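TRAP-type C4-dicarboxylate:H+ symport system substrate-binding component DctP (PDB 4MX6) probably binds C4-dicarboxylates such as succinate in the periplasm and delivers them to a TRAP-type, proton-coupled transport system. Local coordinates at residues S42-E47 with K200-V205; T49-M54 with F97-L102; F81-E86 with K177-A182; Q113-P118 with L151-N156; A138-M143 with D245-T250. All coordinates share one frame; numbering follows the deposited sequence.

Interactions 1, 2 and 3 gather round the succinate site, whereas interactions 4 and 5 lie farther from the ligand, against the two-stranded sheet. Four of them are buried; interaction 3 is the exception, partly buried, with a water joining its segments. Chemistry follows place. Charged groups dominate interactions 2 and 3, where Lys51 and Arg179 both reach the ligand, and interaction 1 sets a phenylalanine edge and two valines beside them. Interactions 4 and 5 are apolar, an aromatic pair and a methionine cluster, and they share one antiparallel sheet, since 151-156 and 245-250 belong to neighbouring strands. Interaction 2 joins the same framework through backbone bonds between 97-102 and 245-250. Phe202 N links interaction 1 to interaction 3 by bonding Asp83.

Interaction 1: S42-E47 with K200-V205; sequences SHVVAE and KPFSEV
Val44 and Phe202 mark the nearest passage of the two backbones, CA to CA 6.9 Å, where the loop that follows strand 37-42 faces the turn leading into helix 205-210 and no hydrogen bond joins them. The bridge is the Phe202 ring. Its CG stands anti to the backbone N (chi1 -174°), which throws the ring out across the gap. Edge first, it meets the carbonyl of Val44, whose O lies near the ring plane and 3.3 Å from Phe202 CD2, so the slightly positive C-H rim faces an electron-rich oxygen. The CG2 methyl of Val44 packs at 3.7 Å from the same CD2, and CG1 of Val45 approaches obliquely, 4.1 Å from Phe202 CE2. Behind the valines, Val45 N donates to His43 ND1 in the plane of the imidazole (3.2 Å), a bond that ties down the bend carrying both branched side chains. Replacing Phe202 by an alanine would probably open a gap beside Val44 CG2 and Asn223, and leave the Val44 carbonyl without its aromatic neighbour. Phe202 also touches Arg179, while Val45 lies about 3 Å from the bound succinate, nearest atoms. Buried apolar groups thus line this side of the binding site, next to the polar residues that bind the ligand.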
# COMPACT_ATOMS: atom_id res chain seq x y z
N SER A 42 -5.98 -12.67 5.28
CA SER A 42 -5.85 -12.71 3.83
C SER A 42 -5.17 -11.46 3.31
O SER A 42 -5.28 -10.40 3.90
CB SER A 42 -7.21 -12.91 3.15
OG SER A 42 -8.11 -11.83 3.37
N HIS A 43 -4.49 -11.61 2.19
CA HIS A 43 -3.90 -10.47 1.50
C HIS A 43 -3.69 -10.79 0.02
O HIS A 43 -3.93 -11.92 -0.44
CB HIS A 43 -2.61 -10.03 2.21
CG HIS A 43 -1.49 -11.02 2.14
ND1 HIS A 43 -0.71 -11.16 1.02
CD2 HIS A 43 -1.01 -11.89 3.06
CE1 HIS A 43 0.21 -12.08 1.25
NE2 HIS A 43 0.05 -12.54 2.48
N VAL A 44 -3.25 -9.78 -0.73
CA VAL A 44 -3.19 -9.85 -2.18
C VAL A 44 -1.78 -9.97 -2.75
O VAL A 44 -1.61 -10.04 -3.96
CB VAL A 44 -3.90 -8.63 -2.83
CG1 VAL A 44 -5.32 -8.54 -2.32
CG2 VAL A 44 -3.15 -7.32 -2.61
N VAL A 45 -0.75 -9.94 -1.91
CA VAL A 45 0.62 -9.97 -2.40
C VAL A 45 1.26 -11.36 -2.37
O VAL A 45 0.72 -12.31 -1.83
CB VAL A 45 1.52 -8.93 -1.70
CG1 VAL A 45 0.95 -7.52 -1.90
CG2 VAL A 45 1.72 -9.23 -0.21
N ALA A 46 2.43 -11.46 -3.00
CA ALA A 46 3.22 -12.68 -2.94
C ALA A 46 3.73 -12.91 -1.51
O ALA A 46 3.82 -11.99 -0.70
CB ALA A 46 4.38 -12.60 -3.91
N GLU A 47 4.10 -14.14 -1.21
CA GLU A 47 4.59 -14.48 0.11
C GLU A 47 5.90 -13.76 0.45
O GLU A 47 6.09 -13.30 1.58
CB GLU A 47 4.79 -16.00 0.20
CG GLU A 47 5.43 -16.46 1.49
CD GLU A 47 5.27 -17.93 1.75
OE1 GLU A 47 4.14 -18.44 1.57
OE2 GLU A 47 6.26 -18.55 2.17
N LYS A 200 -8.43 -1.06 -11.04
CA LYS A 200 -8.50 -2.52 -11.16
C LYS A 200 -7.86 -3.18 -9.95
O LYS A 200 -6.93 -2.64 -9.37
CB LYS A 200 -7.76 -3.01 -12.42
CG LYS A 200 -8.35 -2.56 -13.74
CD LYS A 200 -9.66 -3.25 -14.02
CE LYS A 200 -10.25 -2.81 -15.35
NZ LYS A 200 -11.45 -3.60 -15.71
N PRO A 201 -8.34 -4.37 -9.58
CA PRO A 201 -7.73 -5.10 -8.45
C PRO A 201 -6.30 -5.55 -8.77
O PRO A 201 -5.96 -5.84 -9.93
CB PRO A 201 -8.65 -6.29 -8.27
CG PRO A 201 -9.34 -6.45 -9.54
CD PRO A 201 -9.48 -5.10 -10.15
N PHE A 202 -5.50 -5.67 -7.72
CA PHE A 202 -4.10 -5.99 -7.86
C PHE A 202 -3.88 -7.29 -8.60
O PHE A 202 -2.93 -7.41 -9.36
CB PHE A 202 -3.46 -6.06 -6.47
CG PHE A 202 -1.98 -6.25 -6.49
CD1 PHE A 202 -1.14 -5.28 -7.05
CD2 PHE A 202 -1.40 -7.37 -5.92
CE1 PHE A 202 0.22 -5.44 -7.01
CE2 PHE A 202 -0.03 -7.52 -5.88
CZ PHE A 202 0.79 -6.55 -6.44
N SER A 203 -4.74 -8.28 -8.38
CA SER A 203 -4.56 -9.59 -9.00
C SER A 203 -4.57 -9.56 -10.53
O SER A 203 -4.07 -10.49 -11.16
CB SER A 203 -5.65 -10.53 -8.49
OG SER A 203 -6.93 -10.12 -8.95
N GLU A 204 -5.13 -8.51 -11.12
CA GLU A 204 -5.23 -8.42 -12.58
C GLU A 204 -4.07 -7.70 -13.25
O GLU A 204 -3.98 -7.69 -14.46
CB GLU A 204 -6.51 -7.66 -12.95
CG GLU A 204 -7.80 -8.36 -12.56
CD GLU A 204 -9.03 -7.62 -13.07
OE1 GLU A 204 -8.90 -6.82 -14.01
OE2 GLU A 204 -10.13 -7.84 -12.53
N VAL A 205 -3.21 -7.05 -12.48
CA VAL A 205 -2.29 -6.09 -13.06
C VAL A 205 -1.32 -6.72 -14.05
O VAL A 205 -1.13 -6.20 -15.15
CB VAL A 205 -1.54 -5.29 -11.99
CG1 VAL A 205 -0.55 -4.35 -12.63
CG2 VAL A 205 -2.54 -4.51 -11.15

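Interaction 2: T49-M54 with F97-L102; sequences TPKGQM and FVAPSL
Lys51 supplies the polar link, its ammonium NZ donating to the backbone O of Ala99 at 2.8 Å. The donor does not lie flat with the carbonyl: it is tilted 31° from that plane, with a C=O...N angle of 149°. An extended start (chi1 176°) and a bend further out at chi3 carry the ammonium across to this spot. Apolar contact follows the same side chain, for its CD methylene rests 3.8 Å from the Ala99 CB methyl; a small residue suits this place, because it lets the long chain pass alongside. Within 49-54, a capping bond fixes the start of helix 50-65. Thr49 is the N-cap, and its OG1 accepts from Gly52 N at 2.9 Å. Glycine fits the third helical position well, since a CB there would collide with that same hydroxyl. The Lys51 ammonium also hydrogen-bonds the bound succinate and makes a cation-pi contact with Tyr246. A buried charge surrounded by a carbonyl oxygen, an aromatic ring and a carboxylate is likely to stay protonated, and the bond to Ala99 probably steadies it beside the anionic ligand.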
# COMPACT_ATOMS: atom_id res chain seq x y z
N THR A 49 7.55 -10.97 0.44
CA THR A 49 7.34 -9.53 0.40
C THR A 49 7.19 -9.04 1.84
O THR A 49 6.99 -9.86 2.74
CB THR A 49 6.03 -9.18 -0.32
OG1 THR A 49 4.92 -9.76 0.39
CG2 THR A 49 6.03 -9.65 -1.78
N PRO A 50 7.23 -7.72 2.08
CA PRO A 50 7.04 -7.27 3.47
C PRO A 50 5.70 -7.71 4.08
O PRO A 50 5.69 -8.20 5.22
CB PRO A 50 7.17 -5.74 3.39
CG PRO A 50 7.10 -5.40 1.92
CD PRO A 50 7.64 -6.61 1.21
N LYS A 51 4.58 -7.56 3.37
CA LYS A 51 3.30 -7.97 3.94
C LYS A 51 3.20 -9.49 4.04
O LYS A 51 2.67 -10.01 5.03
CB LYS A 51 2.14 -7.38 3.14
CG LYS A 51 0.77 -7.84 3.61
CD LYS A 51 -0.35 -6.90 3.18
CE LYS A 51 -0.34 -6.63 1.69
NZ LYS A 51 -1.46 -5.74 1.30
N GLY A 52 3.69 -10.21 3.03
CA GLY A 52 3.67 -11.66 3.10
C GLY A 52 4.42 -12.19 4.32
O GLY A 52 3.98 -13.15 4.99
N GLN A 53 5.57 -11.60 4.58
CA GLN A 53 6.40 -12.00 5.71
C GLN A 53 5.81 -11.54 7.04
O GLN A 53 5.90 -12.27 8.04
CB GLN A 53 7.83 -11.50 5.54
CG GLN A 53 8.56 -12.14 4.36
CD GLN A 53 8.67 -13.63 4.51
OE1 GLN A 53 9.42 -14.12 5.35
NE2 GLN A 53 7.93 -14.36 3.69
N MET A 54 5.23 -10.34 7.09
CA MET A 54 4.54 -9.89 8.30
C MET A 54 3.45 -10.88 8.68
O MET A 54 3.32 -11.26 9.85
CB MET A 54 3.97 -8.48 8.09
CG MET A 54 3.09 -7.98 9.23
SD MET A 54 1.37 -8.38 8.95
CE MET A 54 0.68 -7.96 10.54
N PHE A 97 -8.14 -10.63 9.93
CA PHE A 97 -7.14 -9.58 9.69
C PHE A 97 -6.92 -9.42 8.20
O PHE A 97 -6.81 -10.40 7.48
CB PHE A 97 -5.79 -9.91 10.36
CG PHE A 97 -5.87 -9.96 11.86
CD1 PHE A 97 -5.74 -8.82 12.63
CD2 PHE A 97 -6.13 -11.16 12.51
CE1 PHE A 97 -5.83 -8.89 14.03
CE2 PHE A 97 -6.24 -11.21 13.89
CZ PHE A 97 -6.10 -10.08 14.63
N VAL A 98 -6.88 -8.16 7.77
CA VAL A 98 -6.43 -7.80 6.43
C VAL A 98 -5.50 -6.58 6.57
O VAL A 98 -5.45 -5.96 7.64
CB VAL A 98 -7.60 -7.51 5.47
CG1 VAL A 98 -8.40 -8.80 5.22
CG2 VAL A 98 -8.52 -6.40 5.99
N ALA A 99 -4.77 -6.26 5.52
CA ALA A 99 -3.84 -5.13 5.56
C ALA A 99 -3.82 -4.43 4.20
O ALA A 99 -2.82 -4.49 3.46
CB ALA A 99 -2.45 -5.57 6.01
N PRO A 100 -4.93 -3.77 3.84
CA PRO A 100 -5.00 -3.08 2.55
C PRO A 100 -4.09 -1.88 2.49
O PRO A 100 -3.83 -1.22 3.50
CB PRO A 100 -6.47 -2.62 2.48
CG PRO A 100 -7.19 -3.34 3.59
CD PRO A 100 -6.15 -3.56 4.64
N SER A 101 -3.69 -1.55 1.28
CA SER A 101 -3.13 -0.24 1.00
C SER A 101 -4.01 0.84 1.61
O SER A 101 -5.24 0.78 1.54
CB SER A 101 -3.08 -0.03 -0.50
OG SER A 101 -2.74 1.31 -0.79
N LEU A 102 -3.36 1.89 2.11
CA LEU A 102 -4.04 3.07 2.63
C LEU A 102 -4.94 3.71 1.57
O LEU A 102 -5.83 4.48 1.94
CB LEU A 102 -3.01 4.07 3.18
CG LEU A 102 -2.24 3.53 4.39
CD1 LEU A 102 -0.98 4.32 4.65
CD2 LEU A 102 -3.11 3.53 5.64

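Interaction 3: F81-E86 with K177-A182; sequences FGDNNE and KFRVMA
The succinate-binding cleft of this two-lobed solute-binding protein is where Asp83 and Arg179 meet, an acidic loop residue facing an arginine that projects from strand 177-180. Their side chains come from opposite directions. Asp83 OD2 lies at the edge of the guanidinium, 3.6 Å from Arg179 NH1, a long salt bridge, and the two flat groups are nearly coplanar, 10° apart. The arginine bends at chi2 (-95°), which turns the side chain forward along its own strand, so that Met181 N sits above the centre of one guanidinium face. Asp83 is held more firmly by others: OD1 forms a salt bridge with Lys104, while OD2 accepts from Phe202 N. A water adds a further bridge, donating to Asp83 OD2 at 3.0 Å and accepting from Ala182 N at 3.1 Å. The loop carrying the aspartate is braced by Asn85, whose OD1 receives Gly82 N at 2.9 Å just ahead of helix 86-91. Arg179 in turn gives NE to the carbonyl of Lys200, which fixes its rotation, and NH2 to the succinate. An aspartate so placed probably balances part of the positive charge of Arg179 and Lys104 and positions both. An arginine gripping a substrate carboxylate in the cleft between two lobes is the hallmark of TRAP-type solute-binding proteins.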
# COMPACT_ATOMS: atom_id res chain seq x y z
N PHE A 81 -9.55 -13.82 -0.34
CA PHE A 81 -10.22 -12.57 -0.69
C PHE A 81 -9.24 -11.66 -1.42
O PHE A 81 -8.03 -11.67 -1.13
CB PHE A 81 -10.80 -11.89 0.55
CG PHE A 81 -11.83 -12.73 1.24
CD1 PHE A 81 -13.01 -13.04 0.61
CD2 PHE A 81 -11.59 -13.24 2.50
CE1 PHE A 81 -13.95 -13.84 1.22
CE2 PHE A 81 -12.53 -14.04 3.12
CZ PHE A 81 -13.71 -14.34 2.48
N GLY A 82 -9.76 -10.85 -2.33
CA GLY A 82 -8.97 -9.93 -3.10
C GLY A 82 -9.30 -8.49 -2.77
O GLY A 82 -10.03 -8.20 -1.82
N ASP A 83 -8.79 -7.57 -3.59
CA ASP A 83 -8.93 -6.14 -3.33
C ASP A 83 -10.38 -5.74 -3.15
O ASP A 83 -10.73 -4.97 -2.26
CB ASP A 83 -8.40 -5.31 -4.50
CG ASP A 83 -6.92 -4.97 -4.39
OD1 ASP A 83 -6.25 -5.27 -3.38
OD2 ASP A 83 -6.44 -4.29 -5.35
N ASN A 84 -11.25 -6.21 -4.04
CA ASN A 84 -12.58 -5.65 -4.08
C ASN A 84 -13.48 -6.15 -2.96
O ASN A 84 -14.38 -5.41 -2.57
CB ASN A 84 -13.24 -5.86 -5.44
CG ASN A 84 -12.58 -5.03 -6.55
OD1 ASN A 84 -11.75 -4.14 -6.28
ND2 ASN A 84 -12.94 -5.32 -7.79
N ASN A 85 -13.23 -7.36 -2.43
CA ASN A 85 -14.13 -7.96 -1.43
C ASN A 85 -13.56 -8.12 -0.01
O ASN A 85 -14.30 -8.51 0.88
CB ASN A 85 -14.75 -9.29 -1.91
CG ASN A 85 -13.72 -10.40 -2.12
OD1 ASN A 85 -12.54 -10.26 -1.80
ND2 ASN A 85 -14.19 -11.54 -2.62
N GLU A 86 -12.29 -7.80 0.21
CA GLU A 86 -11.69 -8.14 1.49
C GLU A 86 -12.28 -7.36 2.67
O GLU A 86 -12.42 -7.93 3.75
CB GLU A 86 -10.17 -8.01 1.43
CG GLU A 86 -9.65 -6.59 1.26
CD GLU A 86 -8.12 -6.51 1.28
OE1 GLU A 86 -7.43 -7.49 1.66
OE2 GLU A 86 -7.60 -5.43 0.91
N LYS A 177 -2.74 4.77 -20.71
CA LYS A 177 -3.64 4.15 -19.74
C LYS A 177 -2.82 3.56 -18.60
O LYS A 177 -1.95 2.72 -18.83
CB LYS A 177 -4.45 3.04 -20.42
CG LYS A 177 -5.60 3.54 -21.28
CD LYS A 177 -6.34 2.42 -22.00
CE LYS A 177 -5.55 1.86 -23.15
NZ LYS A 177 -6.48 1.30 -24.17
N PHE A 178 -3.11 3.99 -17.37
CA PHE A 178 -2.46 3.45 -16.18
C PHE A 178 -3.49 2.78 -15.28
O PHE A 178 -4.50 3.38 -14.95
CB PHE A 178 -1.78 4.57 -15.37
CG PHE A 178 -0.51 5.10 -15.98
CD1 PHE A 178 -0.56 6.08 -16.96
CD2 PHE A 178 0.73 4.63 -15.57
CE1 PHE A 178 0.60 6.58 -17.52
CE2 PHE A 178 1.89 5.14 -16.13
CZ PHE A 178 1.82 6.11 -17.10
N ARG A 179 -3.21 1.56 -14.86
CA ARG A 179 -3.98 0.99 -13.76
C ARG A 179 -3.67 1.77 -12.49
O ARG A 179 -2.52 2.16 -12.26
CB ARG A 179 -3.64 -0.48 -13.56
CG ARG A 179 -4.36 -1.13 -12.37
CD ARG A 179 -3.52 -1.13 -11.10
NE ARG A 179 -4.26 -1.72 -9.97
CZ ARG A 179 -3.72 -1.98 -8.78
NH1 ARG A 179 -4.49 -2.45 -7.81
NH2 ARG A 179 -2.44 -1.75 -8.55
N VAL A 180 -4.69 1.95 -11.67
CA VAL A 180 -4.54 2.46 -10.31
C VAL A 180 -5.28 1.54 -9.34
O VAL A 180 -6.27 0.89 -9.69
CB VAL A 180 -5.05 3.92 -10.14
CG1 VAL A 180 -4.12 4.88 -10.86
CG2 VAL A 180 -6.49 4.06 -10.59
N MET A 181 -4.79 1.53 -8.10
CA MET A 181 -5.60 1.07 -6.98
C MET A 181 -6.89 1.88 -6.96
O MET A 181 -6.96 2.98 -7.51
CB MET A 181 -4.82 1.27 -5.67
CG MET A 181 -3.56 0.41 -5.59
SD MET A 181 -2.62 0.59 -4.06
CE MET A 181 -1.74 2.13 -4.33
N ALA A 182 -7.92 1.36 -6.30
CA ALA A 182 -9.24 1.98 -6.35
C ALA A 182 -9.33 3.22 -5.45
O ALA A 182 -9.90 3.19 -4.37
CB ALA A 182 -10.31 0.98 -6.00
O HOH W 1 -7.81 -1.67 -5.89

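Interaction 4: Q113-P118 with L151-N156; sequences QVFDLP and LGYLHN
Asp116 N bonds to Gln113 O at 3.0 Å, drawing tight the turn from which Phe115 is held out against Tyr153. Leu117 N repeats the pattern one residue on, reaching Val114 O at 3.2 Å. The contact itself is a single aromatic pair. With CG anti to its carbonyl carbon (chi1 -77°), Phe115 sends its ring end toward the strand, and its CZ comes 3.8 Å from Tyr153 CE1. The rings meet obliquely, planes at 56° and centroids 5.7 Å apart. The phenol oxygen joins in, Tyr153 OH lying 3.8 Å from Phe115 CZ. Tyrosine suits this buried place because the aromatic body packs against apolar neighbours while the hydroxyl finds a mate in the carbonyl of Gly136, a bond that anchors the ring's far end. Phe115, having no polar group to satisfy, can be enclosed altogether, and it meets Phe130 and Leu102 as well. Strand 148-158 pairs antiparallel with strand 243-251, and a classic beta bulge at Leu151 and Gly152 opposite Val248 precedes Tyr153. Gln131 touches both rings, so helix 124-132 packs against the pair where turn 113-118 meets the sheet; the turn also packs on helices 184-191 and 305-326.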
# COMPACT_ATOMS: atom_id res chain seq x y z
N GLN A 113 -7.15 9.52 2.43
CA GLN A 113 -6.77 10.03 1.11
C GLN A 113 -5.49 10.84 1.15
O GLN A 113 -4.78 10.95 0.15
CB GLN A 113 -7.91 10.89 0.53
CG GLN A 113 -9.08 10.06 0.08
CD GLN A 113 -10.15 10.85 -0.63
OE1 GLN A 113 -10.66 10.42 -1.66
NE2 GLN A 113 -10.50 12.01 -0.09
N VAL A 114 -5.18 11.45 2.30
CA VAL A 114 -3.95 12.21 2.45
C VAL A 114 -2.73 11.39 2.01
O VAL A 114 -1.81 11.92 1.39
CB VAL A 114 -3.79 12.75 3.88
CG1 VAL A 114 -3.67 11.63 4.91
CG2 VAL A 114 -2.59 13.70 3.95
N PHE A 115 -2.72 10.10 2.32
CA PHE A 115 -1.58 9.26 2.01
C PHE A 115 -1.31 9.09 0.51
O PHE A 115 -0.20 8.74 0.13
CB PHE A 115 -1.73 7.89 2.67
CG PHE A 115 -1.43 7.88 4.14
CD1 PHE A 115 -0.12 7.97 4.59
CD2 PHE A 115 -2.46 7.75 5.07
CE1 PHE A 115 0.15 7.94 5.94
CE2 PHE A 115 -2.18 7.71 6.43
CZ PHE A 115 -0.87 7.80 6.86
N ASP A 116 -2.33 9.31 -0.32
CA ASP A 116 -2.21 9.13 -1.76
C ASP A 116 -1.70 10.37 -2.49
O ASP A 116 -1.44 10.31 -3.68
CB ASP A 116 -3.58 8.78 -2.35
CG ASP A 116 -3.98 7.34 -2.13
OD1 ASP A 116 -3.10 6.54 -1.75
OD2 ASP A 116 -5.17 7.01 -2.37
N LEU A 117 -1.61 11.51 -1.80
CA LEU A 117 -1.27 12.75 -2.51
C LEU A 117 0.13 12.66 -3.13
O LEU A 117 1.10 12.28 -2.47
CB LEU A 117 -1.38 13.96 -1.57
CG LEU A 117 -2.80 14.28 -1.11
CD1 LEU A 117 -2.79 15.43 -0.12
CD2 LEU A 117 -3.72 14.61 -2.28
N PRO A 118 0.25 13.02 -4.41
CA PRO A 118 1.54 12.83 -5.08
C PRO A 118 2.62 13.77 -4.57
O PRO A 118 2.40 14.98 -4.44
CB PRO A 118 1.20 13.09 -6.55
CG PRO A 118 -0.09 13.90 -6.52
CD PRO A 118 -0.83 13.39 -5.35
N LEU A 151 -5.04 -1.23 13.68
CA LEU A 151 -4.09 -1.80 14.63
C LEU A 151 -2.65 -1.34 14.44
O LEU A 151 -1.88 -1.37 15.38
CB LEU A 151 -4.18 -3.33 14.58
CG LEU A 151 -5.53 -3.87 15.05
CD1 LEU A 151 -5.59 -5.37 14.88
CD2 LEU A 151 -5.77 -3.49 16.50
N GLY A 152 -2.30 -0.90 13.25
CA GLY A 152 -0.96 -0.39 13.01
C GLY A 152 -0.76 -0.09 11.53
O GLY A 152 -1.59 -0.44 10.70
N TYR A 153 0.35 0.57 11.24
CA TYR A 153 0.80 0.84 9.88
C TYR A 153 1.91 -0.15 9.53
O TYR A 153 2.80 -0.42 10.35
CB TYR A 153 1.35 2.25 9.76
CG TYR A 153 0.32 3.35 9.87
CD1 TYR A 153 -0.54 3.62 8.82
CD2 TYR A 153 0.22 4.14 11.01
CE1 TYR A 153 -1.46 4.65 8.89
CE2 TYR A 153 -0.72 5.16 11.10
CZ TYR A 153 -1.56 5.40 10.03
OH TYR A 153 -2.49 6.42 10.06
N LEU A 154 1.89 -0.65 8.30
CA LEU A 154 2.94 -1.53 7.79
C LEU A 154 3.46 -0.91 6.50
O LEU A 154 2.68 -0.56 5.62
CB LEU A 154 2.38 -2.93 7.56
CG LEU A 154 3.31 -3.91 6.86
CD1 LEU A 154 4.53 -4.24 7.70
CD2 LEU A 154 2.55 -5.19 6.51
N HIS A 155 4.77 -0.79 6.39
CA HIS A 155 5.36 -0.20 5.20
C HIS A 155 5.46 -1.14 4.01
O HIS A 155 5.65 -2.35 4.17
CB HIS A 155 6.78 0.30 5.50
CG HIS A 155 6.80 1.37 6.54
ND1 HIS A 155 7.74 1.48 7.55
CD2 HIS A 155 5.96 2.41 6.71
CE1 HIS A 155 7.45 2.55 8.29
NE2 HIS A 155 6.37 3.12 7.80
N ASN A 156 5.40 -0.55 2.81
CA ASN A 156 5.93 -1.20 1.63
C ASN A 156 7.06 -0.34 1.06
O ASN A 156 8.24 -0.68 1.24
CB ASN A 156 4.86 -1.55 0.60
CG ASN A 156 5.40 -2.44 -0.49
OD1 ASN A 156 6.55 -2.27 -0.94
ND2 ASN A 156 4.61 -3.42 -0.91

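Interaction 5: A138-M143 with D245-T250; sequences ALLNSM and DYMVVT
Met247 lays its thioether across Leu140, whose CD2 methyl is 3.9 Å from both CG and SD of the methionine. From the other direction Met143 reaches in tip to tip, its CE 3.9 Å from Met247 SD. A chi1 of -168° sends the Met247 chain straight out from strand 243-251 as far as the sulfur, and a bend at chi3 then brings the CE methyl 3.6 Å from Leu139 O. That oxygen is already well occupied: Ser142 OG donates to it at 2.8 Å on a lone pair in the carbonyl plane, and Ser142 N bonds it at 3.1 Å. The backbone bond closes the type I beta turn from Leu139 to Ser142, and the serine hydroxyl reinforces it; the turn sets Leu140 and Met143 over one face of the antiparallel pair of strands 148-158 and 243-251. Flexible, unbranched methionine suits the space between turn and sheet because it can bend to fill an irregular surface. An alanine in place of Met247 would probably leave a gap between Leu140 and Met143, with the Met143 methyl free to turn. One residue earlier on the strand, Tyr246 hydrogen-bonds the succinate, while Leu139 and Leu140 also rest on Tyr153, and Met143 on Phe105.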
# COMPACT_ATOMS: atom_id res chain seq x y z
N ALA A 138 -4.22 9.26 15.05
CA ALA A 138 -5.66 9.44 15.04
C ALA A 138 -6.30 8.74 13.83
O ALA A 138 -7.41 8.22 13.93
CB ALA A 138 -6.02 10.91 15.07
N LEU A 139 -5.60 8.71 12.71
CA LEU A 139 -6.13 8.08 11.51
C LEU A 139 -6.37 6.57 11.69
O LEU A 139 -7.20 6.00 10.99
CB LEU A 139 -5.22 8.36 10.31
CG LEU A 139 -5.36 9.77 9.71
CD1 LEU A 139 -4.23 10.11 8.79
CD2 LEU A 139 -6.67 9.91 8.96
N LEU A 140 -5.68 5.95 12.63
CA LEU A 140 -5.90 4.52 12.90
C LEU A 140 -7.33 4.27 13.39
O LEU A 140 -7.84 3.15 13.27
CB LEU A 140 -4.90 3.97 13.92
CG LEU A 140 -3.47 3.85 13.42
CD1 LEU A 140 -2.50 3.61 14.56
CD2 LEU A 140 -3.35 2.73 12.40
N ASN A 141 -7.96 5.30 13.96
CA ASN A 141 -9.31 5.17 14.50
C ASN A 141 -10.37 5.80 13.60
O ASN A 141 -11.52 5.92 14.00
CB ASN A 141 -9.39 5.79 15.90
CG ASN A 141 -8.49 5.10 16.89
OD1 ASN A 141 -8.29 3.89 16.80
ND2 ASN A 141 -7.95 5.85 17.84
N SER A 142 -9.99 6.17 12.38
CA SER A 142 -10.87 6.92 11.49
C SER A 142 -12.08 6.13 11.00
O SER A 142 -13.02 6.73 10.47
CB SER A 142 -10.07 7.46 10.29
OG SER A 142 -9.51 6.42 9.50
N MET A 143 -12.07 4.81 11.17
CA MET A 143 -13.15 3.96 10.68
C MET A 143 -13.83 3.17 11.80
O MET A 143 -14.63 2.28 11.54
CB MET A 143 -12.61 3.01 9.61
CG MET A 143 -12.06 3.72 8.39
SD MET A 143 -11.13 2.67 7.27
CE MET A 143 -9.62 2.47 8.21
N ASP A 245 1.73 2.17 1.42
CA ASP A 245 1.79 1.60 2.76
C ASP A 245 0.43 0.99 3.09
O ASP A 245 -0.54 1.17 2.34
CB ASP A 245 2.14 2.68 3.81
CG ASP A 245 3.59 2.70 4.23
OD1 ASP A 245 4.46 2.24 3.47
OD2 ASP A 245 3.84 3.18 5.36
N TYR A 246 0.37 0.28 4.20
CA TYR A 246 -0.82 -0.45 4.62
C TYR A 246 -1.31 -0.02 5.99
O TYR A 246 -0.53 0.38 6.83
CB TYR A 246 -0.50 -1.94 4.69
CG TYR A 246 0.20 -2.50 3.48
CD1 TYR A 246 -0.42 -2.50 2.24
CD2 TYR A 246 1.48 -3.02 3.58
CE1 TYR A 246 0.21 -3.04 1.12
CE2 TYR A 246 2.11 -3.58 2.48
CZ TYR A 246 1.47 -3.60 1.26
OH TYR A 246 2.09 -4.21 0.19
N MET A 247 -2.61 -0.21 6.22
CA MET A 247 -3.13 -0.26 7.59
C MET A 247 -3.55 -1.69 7.89
O MET A 247 -4.36 -2.26 7.17
CB MET A 247 -4.31 0.69 7.80
CG MET A 247 -4.63 0.85 9.28
SD MET A 247 -6.04 1.93 9.65
CE MET A 247 -5.39 3.49 9.08
N VAL A 248 -2.98 -2.27 8.95
CA VAL A 248 -3.40 -3.57 9.44
C VAL A 248 -4.67 -3.35 10.27
O VAL A 248 -4.68 -2.54 11.20
CB VAL A 248 -2.30 -4.24 10.27
CG1 VAL A 248 -2.76 -5.61 10.75
CG2 VAL A 248 -0.99 -4.32 9.49
N VAL A 249 -5.75 -4.02 9.88
CA VAL A 249 -7.05 -3.82 10.50
C VAL A 249 -7.73 -5.13 10.86
O VAL A 249 -7.45 -6.18 10.29
CB VAL A 249 -8.01 -3.02 9.58
CG1 VAL A 249 -7.48 -1.62 9.32
CG2 VAL A 249 -8.24 -3.73 8.26
N THR A 250 -8.64 -5.03 11.81
CA THR A 250 -9.56 -6.11 12.15
C THR A 250 -10.97 -5.53 12.26
O THR A 250 -11.16 -4.32 12.09
CB THR A 250 -9.14 -6.85 13.45
OG1 THR A 250 -9.96 -8.00 13.65
CG2 THR A 250 -9.25 -5.97 14.68